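Local coordinates for 6-aminohexanoate-dimer hydrolase (Bacillus anthracis, PDB 4GB7), which probably hydrolyses the amide bond of 6-aminohexanoate dimers or related compounds, as a serine hydrolase of the beta-lactamase clan, at residues A[90-93]-A[94-97]; A[265-268]-A[269-273]; A[296-299]-A[300-303]; A[409-412]-A[413-417]. One frame throughout, in Å; residues are numbered along the deposited sequence. Where two conformers were deposited one is given.

Contact 1 of 4, residues A[90-93]-A[94-97]; sequences AVQR and RFGS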
loop_
_atom_site.group_PDB
_atom_site.type_symbol
_atom_site.label_atom_id
_atom_site.label_comp_id
_atom_site.label_asym_id
_atom_site.label_seq_id
_atom_site.Cartn_x
_atom_site.Cartn_y
_atom_site.Cartn_z
ATOM N N ALA A 90 8.484 20.037 -16.608
ATOM C CA ALA A 90 7.773 21.122 -15.895
ATOM C C ALA A 90 6.490 20.580 -15.303
ATOM O O ALA A 90 5.588 20.168 -16.027
ATOM C CB ALA A 90 7.514 22.321 -16.755
ATOM N N VAL A 91 6.471 20.535 -13.973
ATOM C CA VAL A 91 5.317 20.130 -13.197
ATOM C C VAL A 91 4.503 21.361 -12.827
ATOM O O VAL A 91 5.041 22.352 -12.312
ATOM C CB VAL A 91 5.714 19.393 -11.895
ATOM C CG1 VAL A 91 4.479 18.988 -11.090
ATOM C CG2 VAL A 91 6.600 18.168 -12.240
ATOM N N GLN A 92 3.207 21.304 -13.075
ATOM C CA GLN A 92 2.374 22.439 -12.689
ATOM C C GLN A 92 2.016 22.331 -11.196
ATOM O O GLN A 92 1.196 21.494 -10.814
ATOM C CB GLN A 92 1.146 22.567 -13.571
ATOM C CG GLN A 92 1.503 22.826 -15.032
ATOM C CD GLN A 92 0.289 22.883 -15.940
ATOM O OE1 GLN A 92 -0.368 23.921 -16.016
ATOM N NE2 GLN A 92 -0.025 21.750 -16.646
ATOM N N ARG A 93 2.600 23.185 -10.354
ATOM C CA ARG A 93 2.142 23.226 -8.951
ATOM C C ARG A 93 0.637 23.634 -8.989
ATOM O O ARG A 93 -0.231 23.068 -8.332
ATOM C CB ARG A 93 2.859 24.308 -8.152
ATOM C CG ARG A 93 4.313 24.108 -7.940
ATOM C CD ARG A 93 4.768 25.061 -6.872
ATOM N NE ARG A 93 6.201 24.965 -6.713
ATOM C CZ ARG A 93 6.803 24.098 -5.903
ATOM N NH1 ARG A 93 6.082 23.242 -5.149
ATOM N NH2 ARG A 93 8.129 24.095 -5.841
ATOM N N ARG A 94 0.365 24.619 -9.838
ATOM C CA ARG A 94 -0.949 25.063 -10.197
ATOM C C ARG A 94 -0.779 25.709 -11.609
ATOM O O ARG A 94 0.365 25.894 -12.108
ATOM C CB ARG A 94 -1.512 26.002 -9.125
ATOM C CG ARG A 94 -0.892 27.365 -9.180
ATOM C CD ARG A 94 -1.166 28.173 -7.931
ATOM N NE ARG A 94 -0.445 29.441 -7.998
ATOM C CZ ARG A 94 -0.249 30.230 -6.949
ATOM N NH1 ARG A 94 -0.740 29.897 -5.762
ATOM N NH2 ARG A 94 0.423 31.357 -7.082
ATOM N N PHE A 95 -1.880 26.071 -12.254
ATOM C CA PHE A 95 -1.774 26.638 -13.573
ATOM C C PHE A 95 -0.984 27.910 -13.436
ATOM O O PHE A 95 -1.249 28.725 -12.550
ATOM C CB PHE A 95 -3.134 26.956 -14.227
ATOM C CG PHE A 95 -2.985 27.230 -15.685
ATOM C CD1 PHE A 95 -2.873 26.177 -16.581
ATOM C CD2 PHE A 95 -2.751 28.537 -16.151
ATOM C CE1 PHE A 95 -2.610 26.403 -17.909
ATOM C CE2 PHE A 95 -2.517 28.782 -17.495
ATOM C CZ PHE A 95 -2.424 27.698 -18.380
ATOM N N GLY A 96 0.025 28.043 -14.282
ATOM C CA GLY A 96 0.848 29.235 -14.296
ATOM C C GLY A 96 2.021 29.256 -13.318
ATOM O O GLY A 96 2.742 30.272 -13.201
ATOM N N SER A 97 2.237 28.146 -12.624
ATOM C CA SER A 97 3.353 28.005 -11.682
ATOM C C SER A 97 3.994 26.639 -11.844
ATOM O O SER A 97 3.631 25.689 -11.180
ATOM C CB SER A 97 2.878 28.219 -10.245
ATOM O OG SER A 97 2.549 29.572 -9.999
#

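Contact 2 of 4, residues A[265-268]-A[269-273]; sequences TGKS and LAENV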
loop_
_atom_site.group_PDB
_atom_site.type_symbol
_atom_site.label_atom_id
_atom_site.label_comp_id
_atom_site.label_asym_id
_atom_site.label_seq_id
_atom_site.Cartn_x
_atom_site.Cartn_y
_atom_site.Cartn_z
ATOM N N THR A 265 -4.912 -21.086 4.492
ATOM C CA THR A 265 -3.774 -21.666 3.810
ATOM C C THR A 265 -2.808 -22.369 4.733
ATOM O O THR A 265 -1.981 -23.187 4.276
ATOM C CB THR A 265 -2.992 -20.578 3.057
ATOM O OG1 THR A 265 -2.372 -19.692 3.987
ATOM C CG2 THR A 265 -3.880 -19.830 2.087
ATOM N N GLY A 266 -2.883 -22.072 6.025
ATOM C CA GLY A 266 -1.949 -22.647 6.967
ATOM C C GLY A 266 -0.523 -22.124 6.811
ATOM O O GLY A 266 0.419 -22.732 7.337
ATOM N N LYS A 267 -0.372 -20.987 6.126
ATOM C CA LYS A 267 0.950 -20.384 5.846
ATOM C C LYS A 267 0.909 -18.922 6.264
ATOM O O LYS A 267 -0.168 -18.354 6.384
ATOM C CB LYS A 267 1.267 -20.478 4.351
ATOM C CG LYS A 267 1.415 -21.904 3.813
ATOM C CD LYS A 267 1.524 -21.962 2.312
ATOM C CE LYS A 267 1.878 -23.371 1.831
ATOM N NZ LYS A 267 2.170 -23.396 0.375
ATOM N N SER A 268 2.079 -18.319 6.489
ATOM C CA SER A 268 2.125 -16.924 6.887
ATOM C C SER A 268 1.703 -16.024 5.725
ATOM O O SER A 268 1.640 -16.451 4.567
ATOM C CB SER A 268 3.527 -16.536 7.381
ATOM O OG SER A 268 4.417 -16.552 6.285
ATOM N N LEU A 269 1.434 -14.757 6.005
ATOM C CA LEU A 269 1.103 -13.855 4.900
ATOM C C LEU A 269 2.366 -13.707 4.024
ATOM O O LEU A 269 2.256 -13.658 2.789
ATOM C CB LEU A 269 0.650 -12.481 5.413
ATOM C CG LEU A 269 0.190 -11.533 4.294
ATOM C CD1 LEU A 269 -0.951 -12.085 3.420
ATOM C CD2 LEU A 269 -0.164 -10.179 4.936
ATOM N N ALA A 270 3.542 -13.626 4.654
ATOM C CA ALA A 270 4.786 -13.449 3.937
ATOM C C ALA A 270 5.007 -14.618 2.986
ATOM O O ALA A 270 5.384 -14.412 1.845
ATOM C CB ALA A 270 5.982 -13.259 4.866
ATOM N N GLU A 271 4.718 -15.835 3.438
ATOM C CA GLU A 271 4.901 -17.025 2.594
ATOM C C GLU A 271 3.924 -17.043 1.433
ATOM O O GLU A 271 4.293 -17.396 0.295
ATOM C CB GLU A 271 4.757 -18.277 3.433
ATOM C CG GLU A 271 5.956 -18.508 4.325
ATOM C CD GLU A 271 5.713 -19.444 5.528
ATOM O OE1 GLU A 271 4.555 -19.903 5.871
ATOM O OE2 GLU A 271 6.741 -19.732 6.166
ATOM N N ASN A 272 2.673 -16.650 1.710
ATOM C CA ASN A 272 1.674 -16.504 0.668
ATOM C C ASN A 272 2.097 -15.487 -0.378
ATOM O O ASN A 272 1.996 -15.737 -1.581
ATOM C CB ASN A 272 0.293 -16.155 1.266
ATOM C CG ASN A 272 -0.486 -17.378 1.686
ATOM O OD1 ASN A 272 -1.024 -18.052 0.808
ATOM N ND2 ASN A 272 -0.559 -17.677 3.005
ATOM N N VAL A 273 2.549 -14.315 0.050
ATOM C CA VAL A 273 2.923 -13.313 -0.910
ATOM C C VAL A 273 4.120 -13.778 -1.727
ATOM O O VAL A 273 4.177 -13.560 -2.955
ATOM C CB VAL A 273 3.204 -11.932 -0.241
ATOM C CG1 VAL A 273 3.813 -10.956 -1.254
ATOM C CG2 VAL A 273 1.938 -11.374 0.381
HETATM O O HOH W 1 3.494 -22.712 7.597
#

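Contact 3 of 4, residues A[296-299]-A[300-303]; sequences IEQA and SAGL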
loop_
_atom_site.group_PDB
_atom_site.type_symbol
_atom_site.label_atom_id
_atom_site.label_comp_id
_atom_site.label_asym_id
_atom_site.label_seq_id
_atom_site.Cartn_x
_atom_site.Cartn_y
_atom_site.Cartn_z
ATOM N N ILE A 296 3.129 -12.126 13.492
ATOM C CA ILE A 296 2.010 -11.842 12.591
ATOM C C ILE A 296 2.288 -10.542 11.867
ATOM O O ILE A 296 2.525 -9.494 12.492
ATOM C CB ILE A 296 0.665 -11.766 13.348
ATOM C CG1 ILE A 296 0.286 -13.127 13.942
ATOM C CG2 ILE A 296 -0.446 -11.255 12.453
ATOM C CD1 ILE A 296 0.161 -14.266 12.968
ATOM N N GLU A 297 2.188 -10.588 10.534
ATOM C CA GLU A 297 2.534 -9.440 9.720
ATOM C C GLU A 297 1.478 -8.322 9.842
ATOM O O GLU A 297 0.301 -8.596 9.986
ATOM C CB GLU A 297 2.627 -9.802 8.230
ATOM C CG GLU A 297 3.602 -10.924 7.887
ATOM C CD GLU A 297 3.047 -12.315 7.950
ATOM O OE1 GLU A 297 1.924 -12.516 8.478
ATOM O OE2 GLU A 297 3.825 -13.228 7.535
ATOM N N GLN A 298 1.930 -7.061 9.798
ATOM C CA GLN A 298 1.048 -5.925 9.528
ATOM C C GLN A 298 0.652 -5.986 8.066
ATOM O O GLN A 298 1.316 -5.371 7.238
ATOM C CB GLN A 298 1.782 -4.586 9.722
ATOM C CG GLN A 298 2.190 -4.306 11.128
ATOM C CD GLN A 298 2.987 -3.037 11.226
ATOM O OE1 GLN A 298 3.363 -2.445 10.208
ATOM N NE2 GLN A 298 3.283 -2.636 12.437
ATOM N N ALA A 299 -0.429 -6.692 7.763
ATOM C CA ALA A 299 -0.914 -6.796 6.413
ATOM C C ALA A 299 -1.314 -5.446 5.805
ATOM O O ALA A 299 -1.306 -5.273 4.581
ATOM C CB ALA A 299 -2.125 -7.756 6.370
ATOM N N SER A 300 -1.686 -4.506 6.676
ATOM C CA SER A 300 -2.294 -3.248 6.259
ATOM C C SER A 300 -1.248 -2.209 6.011
ATOM O O SER A 300 -1.535 -1.233 5.351
ATOM C CB SER A 300 -3.288 -2.732 7.317
ATOM O OG SER A 300 -2.631 -2.485 8.543
ATOM N N ALA A 301 -0.034 -2.418 6.513
ATOM C CA ALA A 301 0.928 -1.283 6.513
ATOM C C ALA A 301 2.408 -1.642 6.557
ATOM O O ALA A 301 3.279 -0.731 6.568
ATOM C CB ALA A 301 0.605 -0.402 7.708
ATOM N N GLY A 302 2.728 -2.933 6.613
ATOM C CA GLY A 302 4.097 -3.352 6.956
ATOM C C GLY A 302 5.018 -3.923 5.886
ATOM O O GLY A 302 6.115 -4.397 6.201
ATOM N N LEU A 303 4.585 -3.908 4.629
ATOM C CA LEU A 303 5.393 -4.461 3.529
ATOM C C LEU A 303 6.420 -3.446 3.109
ATOM O O LEU A 303 6.098 -2.278 2.971
ATOM C CB LEU A 303 4.521 -4.876 2.349
ATOM C CG LEU A 303 5.195 -5.659 1.221
ATOM C CD1 LEU A 303 5.834 -6.985 1.685
ATOM C CD2 LEU A 303 4.174 -5.893 0.120
#

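Contact 4 of 4, residues A[409-412]-A[413-417]; sequences MYID and IAHHL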
loop_
_atom_site.group_PDB
_atom_site.type_symbol
_atom_site.label_atom_id
_atom_site.label_comp_id
_atom_site.label_asym_id
_atom_site.label_seq_id
_atom_site.Cartn_x
_atom_site.Cartn_y
_atom_site.Cartn_z
HETATM N N MSE A 409 0.432 15.721 -11.908
HETATM C CA MSE A 409 1.750 15.498 -12.541
HETATM C C MSE A 409 1.794 14.129 -13.225
HETATM O O MSE A 409 2.360 13.967 -14.321
HETATM C CB MSE A 409 2.815 15.559 -11.455
HETATM C CG MSE A 409 4.237 15.291 -11.851
HETATM SE SE MSE A 409 5.196 15.346 -10.165
HETATM C CE MSE A 409 5.070 13.482 -9.721
ATOM N N TYR A 410 1.151 13.125 -12.616
ATOM C CA TYR A 410 1.172 11.797 -13.246
ATOM C C TYR A 410 0.434 11.791 -14.600
ATOM O O TYR A 410 0.828 11.109 -15.544
ATOM C CB TYR A 410 0.548 10.774 -12.338
ATOM C CG TYR A 410 1.212 10.559 -10.998
ATOM C CD1 TYR A 410 2.516 10.914 -10.737
ATOM C CD2 TYR A 410 0.496 10.025 -9.975
ATOM C CE1 TYR A 410 3.064 10.723 -9.469
ATOM C CE2 TYR A 410 1.034 9.818 -8.739
ATOM C CZ TYR A 410 2.331 10.195 -8.473
ATOM O OH TYR A 410 2.841 9.967 -7.191
ATOM N N ILE A 411 -0.651 12.545 -14.683
ATOM C CA ILE A 411 -1.365 12.744 -15.938
ATOM C C ILE A 411 -0.496 13.471 -16.969
ATOM O O ILE A 411 -0.381 13.035 -18.130
ATOM C CB ILE A 411 -2.715 13.474 -15.724
ATOM C CG1 ILE A 411 -3.639 12.687 -14.778
ATOM C CG2 ILE A 411 -3.373 13.689 -17.103
ATOM C CD1 ILE A 411 -4.911 13.405 -14.346
ATOM N N ASP A 412 0.145 14.566 -16.569
ATOM C CA ASP A 412 1.021 15.252 -17.462
ATOM C C ASP A 412 2.203 14.434 -17.946
ATOM O O ASP A 412 2.566 14.517 -19.138
ATOM C CB ASP A 412 1.521 16.544 -16.836
ATOM C CG ASP A 412 0.416 17.607 -16.702
ATOM O OD1 ASP A 412 -0.638 17.546 -17.414
ATOM O OD2 ASP A 412 0.643 18.530 -15.899
ATOM N N ILE A 413 2.801 13.647 -17.051
ATOM C CA ILE A 413 3.859 12.737 -17.478
ATOM C C ILE A 413 3.347 11.742 -18.528
ATOM O O ILE A 413 3.976 11.533 -19.549
ATOM C CB ILE A 413 4.551 12.003 -16.295
ATOM C CG1 ILE A 413 5.289 12.993 -15.415
ATOM C CG2 ILE A 413 5.461 10.866 -16.841
ATOM C CD1 ILE A 413 5.699 12.423 -14.065
ATOM N N ALA A 414 2.215 11.094 -18.251
ATOM C CA ALA A 414 1.625 10.171 -19.209
ATOM C C ALA A 414 1.431 10.834 -20.595
ATOM O O ALA A 414 1.735 10.249 -21.637
ATOM C CB ALA A 414 0.272 9.656 -18.674
ATOM N N HIS A 415 0.852 12.025 -20.624
ATOM C CA HIS A 415 0.545 12.659 -21.908
ATOM C C HIS A 415 1.841 13.022 -22.643
ATOM O O HIS A 415 1.904 12.969 -23.859
ATOM C CB HIS A 415 -0.296 13.902 -21.693
ATOM C CG HIS A 415 -1.690 13.601 -21.233
ATOM N ND1 HIS A 415 -2.572 14.557 -20.885
ATOM C CD2 HIS A 415 -2.333 12.373 -21.015
ATOM C CE1 HIS A 415 -3.736 13.963 -20.529
ATOM N NE2 HIS A 415 -3.570 12.637 -20.593
ATOM N N HIS A 416 2.865 13.417 -21.901
ATOM C CA HIS A 416 4.194 13.651 -22.470
ATOM C C HIS A 416 4.798 12.412 -23.104
ATOM O O HIS A 416 5.284 12.464 -24.240
ATOM C CB HIS A 416 5.102 14.230 -21.417
ATOM C CG HIS A 416 6.522 14.388 -21.863
ATOM N ND1 HIS A 416 6.932 15.421 -22.623
ATOM C CD2 HIS A 416 7.625 13.617 -21.613
ATOM C CE1 HIS A 416 8.251 15.313 -22.846
ATOM N NE2 HIS A 416 8.679 14.202 -22.227
ATOM N N LEU A 417 4.738 11.284 -22.400
ATOM C CA LEU A 417 5.280 10.023 -22.886
ATOM C C LEU A 417 4.484 9.502 -24.084
ATOM O O LEU A 417 5.030 8.811 -24.951
ATOM C CB LEU A 417 5.287 8.996 -21.739
ATOM C CG LEU A 417 6.242 9.276 -20.571
ATOM C CD1 LEU A 417 6.096 8.184 -19.546
ATOM C CD2 LEU A 417 7.702 9.432 -20.996
#

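Contact 1 of 4, residues A[90-93]-A[94-97]
R93 N gives its hydrogen to S97 O, 2.8 Å away, and this is the one hydrogen bond that ties 90-93 to 94-97; the bond is bent, 140° at the hydrogen. Inside this pair the chain turns from R94 to S97 in a type II beta turn, closed by S97 N to R94 O at 3.0 Å. G96 takes the positive-phi position of the turn, as is usual for type II. Q92 and F95 run side by side: Q92 OE1 comes obliquely to 3.4 Å from F95 CD1, with the amide and ring planes 66° apart. Q92 reaches there with CG anti to its own carbonyl carbon (chi1 -62°) and the chain extended, while its NE2 makes a weak hydrogen bond to D412 OD2 of helix 402-417. R93 starts out with CB 3.4 Å from S97 O, then leads away, its side chain touching L104 and T99. The turn joins strand 90-92 to strand 97-100, its antiparallel partner, at the surface; V91 packs inward on helices 101-107 and 402-417. The hydrogen bonds across and within the turn are thus all backbone to backbone, whereas the amide of Q92 finds its partner on the neighbouring helix.

Contact 2 of 4, residues A[265-268]-A[269-273]
N272 ND2 is held by two acceptors across the bend: T265 OG1 at 2.9 Å, lying within 9° of the amide plane, and S268 O at 3.0 Å. That carbonyl also takes N272 N, and the two donors reach it from opposite faces of its plane. T265 OG1 is shared in its turn. It accepts from K267 N at 3.2 Å, which makes an ST turn, and is hydrogen-bonded to I261 O as well; a chi1 of 68° turns it to where it can meet both K267 N and N272 ND2. The other side of the amide is accounted for too, N272 OD1 being bonded to R276 NE.

Here the chain leaves helix 251-265 through G266, with positive phi, and starts helix 269-278 at S268, its N-cap. S268 and E271 form a capping box: E271 N donates to S268 OG at 3.0 Å, and S268 N returns the bond to E271 OE1, also at 3.0 Å. The second bond is straight at the hydrogen (171°) but meets the oxygen from above the carboxylate plane. A water joins G266 O to the same OE1, weakly at the glutamate end.

The next amides of the helix start, A270 N and, weakly, L269 N, are met by the carboxylate of E297. K267 lays its CB against N272 ND2 at 3.6 Å, while its NZ runs on to a salt bridge with E275.

Contact 3 of 4, residues A[296-299]-A[300-303]
Q298 is the centre of an inverse gamma turn, and its carbonyl oxygen is then gripped by two successive amides of the chain doubling back: G302 N donates to Q298 O at 2.9 Å and, more weakly, A301 N at 3.3 Å. The weaker bond is the straighter, 163° at the hydrogen against 139° for G302, whose nitrogen is tilted from the carbonyl plane. The irregular path brings the CA atoms of Q298 and G302 to 4.7 Å from each other.

Q298 CB and OE1 both pack on G302. Q298 CB lies 3.6 Å from G302 N and takes the side on which a side chain of residue 302 would stand, so the close approach goes with glycine there. Beyond CB the extended chain of Q298 rises off the turn, and at its tip a nearly flat chi3 of -8° brings OE1 back over G302, 3.5 Å from its CA; the other end of the amide, NE2, is hydrogen-bonded to S215 OG. Backbone bonds from Q298 and G302 to V290 hold the turn to strand 287-290.

S300, at the apex, faces helix 251-265. Its OG is hydrogen-bonded to E255, whose carboxylate also takes A299 N, and S300 O is hydrogen-bonded to K143 NZ. This buried turn before strand 303-305 therefore lies next to what is probably the S140-K143-Y249 site, an SxxK and YxN arrangement as in beta-lactamase-like serine hydrolases.

Contact 4 of 4, residues A[409-412]-A[413-417]
H415 lies alongside I411, one turn earlier in helix 402-417, and sets one ring face over that residue's carbonyl oxygen, off centre. From CB, 3.7 Å from I411 O, the side chain leaves with CG anti to its own carbonyl carbon (chi1 -70°), which lays the imidazole back over the preceding turn. CG then comes to 3.4 Å from I411 O, with CD2 almost as near, the oxygen standing toward the rim of the ring. Further out CE1 meets I411 CG2 at 3.5 Å, and NE2 lies 3.7 Å from the same methyl. This methyl makes a CH-pi contact, 3.8 Å from the ring centroid and 28° off the normal.

The backbone beneath is regular alpha helix. I413 N, A414 N, H415 N and H416 N each bond to the carbonyl four residues earlier, the shortest being I413 N to M409 O at 2.8 Å. Round the helix from the histidine, I413 CD1 rests on CG of M409, a selenomethionine, at 3.9 Å, and I413 CG1 leans on M409 O at 3.3 Å. A414, I413 and L417 pack on M387 of strand 387-393, and Y410 OH bonds to H391, so this helix lies against the five-stranded sheet.

The two ring nitrogens of H415 are hydrogen-bonded, ND1 to Q422 O at the C-terminus and NE2 to Q366 OE1, which probably fixes the ring's rotation. ND1 would carry a hydrogen toward Q422 O; if the Q366 amide is modelled the right way round, NE2 would too, so the ring may be protonated.

Overall arrangement
Contacts 2 and 3 form one neighbourhood and contacts 1 and 4 another, on the opposite side of the molecule's centre from contact 2; the centres of contacts 1 and 2 are about 45 Å apart. E297 is the bridge between contacts 2 and 3, whose centres are about 12 Å apart. Contact 1 meets contact 4 through V91 on M409 and a weak Q92 to D412 bond. Contact 3 is wholly buried and close to the presumed catalytic residues, contact 2 partly buried; contact 1 is a surface turn, contact 4 largely buried helix. Side-chain polar bonds dominate contact 2, backbone bonds contacts 1 and 3, and contact 4 adds apolar and ring contacts to its helical backbone bonds.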